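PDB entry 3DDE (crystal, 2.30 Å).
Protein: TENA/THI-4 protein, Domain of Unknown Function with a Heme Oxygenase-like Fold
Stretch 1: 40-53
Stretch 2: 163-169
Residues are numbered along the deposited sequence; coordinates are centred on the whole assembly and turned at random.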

# COMPACT_ATOMS: atom_id res chain seq x y z
N LEU A 40 34.52 2.39 13.61
CA LEU A 40 33.34 2.66 14.43
C LEU A 40 32.44 3.72 13.78
O LEU A 40 31.23 3.56 13.71
CB LEU A 40 33.74 3.12 15.84
CG LEU A 40 32.60 3.43 16.81
CD1 LEU A 40 31.76 2.18 17.04
CD2 LEU A 40 33.13 3.97 18.14
N TYR A 41 33.06 4.79 13.29
CA TYR A 41 32.32 5.88 12.67
C TYR A 41 31.62 5.38 11.39
O TYR A 41 30.46 5.72 11.15
CB TYR A 41 33.26 7.06 12.42
CG TYR A 41 32.61 8.26 11.78
CD1 TYR A 41 31.56 8.92 12.42
CD2 TYR A 41 33.06 8.76 10.57
CE1 TYR A 41 30.95 10.03 11.84
CE2 TYR A 41 32.46 9.87 9.99
CZ TYR A 41 31.41 10.51 10.63
OH TYR A 41 30.82 11.61 10.06
N ALA A 42 32.31 4.55 10.61
CA ALA A 42 31.74 3.98 9.39
C ALA A 42 30.54 3.06 9.68
O ALA A 42 29.50 3.19 9.04
CB ALA A 42 32.80 3.20 8.64
N ILE A 43 30.71 2.13 10.61
CA ILE A 43 29.63 1.20 11.00
C ILE A 43 28.37 1.98 11.34
O ILE A 43 27.29 1.70 10.81
CB ILE A 43 30.04 0.33 12.21
CG1 ILE A 43 31.10 -0.70 11.79
CG2 ILE A 43 28.81 -0.37 12.81
CD1 ILE A 43 31.77 -1.43 12.94
N TYR A 44 28.53 2.98 12.20
CA TYR A 44 27.45 3.86 12.56
C TYR A 44 26.87 4.72 11.41
O TYR A 44 25.66 4.88 11.32
CB TYR A 44 27.86 4.78 13.71
CG TYR A 44 26.88 5.90 13.91
CD1 TYR A 44 25.70 5.73 14.65
CD2 TYR A 44 27.12 7.14 13.33
CE1 TYR A 44 24.81 6.79 14.80
CE2 TYR A 44 26.25 8.18 13.46
CZ TYR A 44 25.11 8.02 14.20
OH TYR A 44 24.30 9.12 14.29
N MSE A 45 27.72 5.29 10.55
CA MSE A 45 27.24 6.13 9.43
C MSE A 45 26.52 5.27 8.38
O MSE A 45 25.61 5.75 7.68
CB MSE A 45 28.38 6.93 8.79
CG MSE A 45 28.99 8.08 9.63
SE MSE A 45 27.64 9.49 10.27
CE MSE A 45 26.82 9.92 8.51
N THR A 46 26.92 4.00 8.29
CA THR A 46 26.27 3.06 7.38
C THR A 46 24.83 2.84 7.79
O THR A 46 23.94 2.84 6.94
CB THR A 46 27.03 1.73 7.32
OG1 THR A 46 28.35 1.98 6.84
CG2 THR A 46 26.34 0.74 6.40
N GLU A 47 24.56 2.66 9.09
CA GLU A 47 23.18 2.47 9.55
C GLU A 47 22.36 3.74 9.42
O GLU A 47 21.15 3.69 9.17
CB GLU A 47 23.10 1.94 10.99
CG GLU A 47 23.72 0.58 11.16
CD GLU A 47 23.28 -0.39 10.09
OE1 GLU A 47 22.07 -0.71 10.06
OE2 GLU A 47 24.15 -0.81 9.28
N THR A 48 23.01 4.88 9.61
CA THR A 48 22.34 6.16 9.44
C THR A 48 21.90 6.29 7.99
O THR A 48 20.78 6.74 7.72
CB THR A 48 23.24 7.33 9.85
OG1 THR A 48 23.55 7.18 11.24
CG2 THR A 48 22.54 8.67 9.64
N TYR A 49 22.77 5.86 7.09
CA TYR A 49 22.50 5.87 5.66
C TYR A 49 21.28 5.03 5.34
O TYR A 49 20.41 5.47 4.58
CB TYR A 49 23.71 5.35 4.86
CG TYR A 49 23.33 4.86 3.48
CD1 TYR A 49 23.26 5.73 2.39
CD2 TYR A 49 23.04 3.52 3.27
CE1 TYR A 49 22.89 5.26 1.13
CE2 TYR A 49 22.67 3.04 2.03
CZ TYR A 49 22.59 3.90 0.97
OH TYR A 49 22.22 3.37 -0.25
N HIS A 50 21.22 3.83 5.93
CA HIS A 50 20.10 2.90 5.72
C HIS A 50 18.74 3.45 6.09
O HIS A 50 17.82 3.34 5.31
CB HIS A 50 20.34 1.57 6.43
CG HIS A 50 21.38 0.73 5.78
ND1 HIS A 50 21.37 0.45 4.43
CD2 HIS A 50 22.43 0.04 6.30
CE1 HIS A 50 22.38 -0.35 4.14
NE2 HIS A 50 23.04 -0.61 5.25
N TYR A 51 18.58 4.02 7.28
CA TYR A 51 17.27 4.54 7.66
C TYR A 51 16.97 5.92 7.04
O TYR A 51 15.83 6.21 6.71
CB TYR A 51 17.09 4.52 9.17
CG TYR A 51 17.71 5.65 9.99
CD1 TYR A 51 17.08 6.89 10.08
CD2 TYR A 51 18.83 5.43 10.77
CE1 TYR A 51 17.59 7.90 10.84
CE2 TYR A 51 19.36 6.44 11.57
CZ TYR A 51 18.74 7.68 11.60
OH TYR A 51 19.26 8.71 12.36
N THR A 52 17.99 6.75 6.86
CA THR A 52 17.81 8.08 6.29
C THR A 52 17.27 7.98 4.86
O THR A 52 16.53 8.84 4.41
CB THR A 52 19.14 8.90 6.36
OG1 THR A 52 19.41 9.18 7.74
CG2 THR A 52 19.04 10.22 5.63
N LYS A 53 17.68 6.92 4.18
CA LYS A 53 17.29 6.59 2.81
C LYS A 53 15.77 6.51 2.62
O LYS A 53 15.24 6.75 1.53
CB LYS A 53 17.94 5.23 2.54
CG LYS A 53 17.77 4.59 1.19
CD LYS A 53 18.71 3.35 1.06
CE LYS A 53 18.51 2.28 2.17
NZ LYS A 53 19.60 1.20 2.16
N GLN A 163 34.28 18.32 5.81
CA GLN A 163 34.11 17.46 4.64
C GLN A 163 33.69 16.03 5.01
O GLN A 163 32.90 15.42 4.30
CB GLN A 163 35.43 17.37 3.85
CG GLN A 163 36.01 18.69 3.33
CD GLN A 163 35.27 19.26 2.13
OE1 GLN A 163 34.34 18.67 1.60
NE2 GLN A 163 35.72 20.43 1.68
N SER A 164 34.23 15.50 6.10
CA SER A 164 33.88 14.13 6.53
C SER A 164 32.73 14.12 7.52
O SER A 164 32.49 13.10 8.20
CB SER A 164 35.09 13.44 7.16
OG SER A 164 36.15 13.34 6.23
N MSE A 165 32.00 15.23 7.59
CA MSE A 165 30.93 15.37 8.56
C MSE A 165 29.75 16.16 8.01
O MSE A 165 29.07 16.87 8.76
CB MSE A 165 31.54 16.12 9.72
CG MSE A 165 30.87 15.93 11.04
SE MSE A 165 32.36 16.43 12.22
CE MSE A 165 33.39 14.77 11.98
N LYS A 166 29.51 16.03 6.70
CA LYS A 166 28.44 16.76 6.01
C LYS A 166 27.04 16.39 6.50
O LYS A 166 26.17 17.25 6.53
CB LYS A 166 28.53 16.54 4.50
N PHE A 167 26.82 15.14 6.90
CA PHE A 167 25.51 14.74 7.39
C PHE A 167 25.11 15.52 8.64
O PHE A 167 23.95 15.91 8.77
CB PHE A 167 25.42 13.24 7.67
CG PHE A 167 24.05 12.80 8.13
CD1 PHE A 167 23.74 12.75 9.48
CD2 PHE A 167 23.07 12.47 7.21
CE1 PHE A 167 22.48 12.36 9.92
CE2 PHE A 167 21.79 12.07 7.63
CZ PHE A 167 21.50 12.01 8.98
N PHE A 168 26.04 15.73 9.57
CA PHE A 168 25.71 16.46 10.79
C PHE A 168 25.96 17.97 10.70
O PHE A 168 25.75 18.68 11.68
CB PHE A 168 26.42 15.85 12.00
CG PHE A 168 25.83 14.54 12.42
CD1 PHE A 168 24.55 14.49 12.93
CD2 PHE A 168 26.56 13.37 12.31
CE1 PHE A 168 23.98 13.29 13.31
CE2 PHE A 168 26.02 12.16 12.70
CZ PHE A 168 24.71 12.11 13.20
N ILE A 169 26.42 18.44 9.54
CA ILE A 169 26.67 19.89 9.28
C ILE A 169 25.46 20.52 8.57
O ILE A 169 25.20 21.71 8.70
CB ILE A 169 27.98 20.11 8.48
CG1 ILE A 169 29.20 19.94 9.39
CG2 ILE A 169 28.02 21.52 7.89
CD1 ILE A 169 29.42 21.07 10.38

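Residues 40-52 belong to a helix that begins earlier in the chain, and the second stretch packs against one side of it, passing from a turn into the start of another helix. The backbones stay well apart, with CA atoms 10.4 Å apart for Tyr 41 and Ser 164 and 9.0 Å apart for Met 45 and Phe 167, so the gap is bridged by side chains. Tyr 41, Met 45, Thr 48 and Thr 52, spaced at intervals of three or four residues, recur on the same side of the first helix, and Tyr 44 adds to them from beside this line. Together the two stretches bury 344 Å².

Gln 163 does not touch the first stretch. At Ser 164 the backbone, rather than the side chain, provides the anchor: Tyr 41 OH donates a hydrogen bond to Ser 164 O at 2.9 Å. With chi1 in the t well, the tyrosine reaches across the gap, and the carbonyl oxygen lies at the edge of its ring, near the ring plane, where the phenol hydroxyl can address it. This is the one hydrogen bond between the stretches. Met 165, a selenomethionine, follows closely enough for its CA to sit 4.0 Å from Tyr 41 OH, a van der Waals approach beside the polar anchor.

Phe 167 has the largest area covered by the first stretch. Its CA-to-CB bond points toward the helix, and Thr 48 CG2 stands over one face of the Phe 167 ring, 3.9 Å from its centroid and 25° off its normal, in a CH-pi contact. Thr 48 OG1 meanwhile donates to Tyr 44 O within its own helix, leaving the methyl to meet the aromatic ring. Farther along, Thr 52 OG1 comes within 3.7 Å of Phe 167 CZ; this hydroxyl is likewise satisfied within the helix, donating to Thr 48 O. Near the base of the phenylalanine, CE of selenomethionine Met 45 packs 3.7 Å from Phe 167 CB.

The CA-to-CB bond of Phe 168 also points toward the helix, and its ring meets both Met 45 and Tyr 44. Met 45 SE lies 4.0 Å from Phe 168 CE2 and approaches the ring obliquely, 5.2 Å from its centroid, so the same selenomethionine side chain touches two consecutive phenylalanines. Tyr 44 OH approaches the edge of the Phe 168 ring, 3.2 Å from CZ, while Tyr 44 CE2 and Phe 168 CE2 make an apolar contact at 4.1 Å.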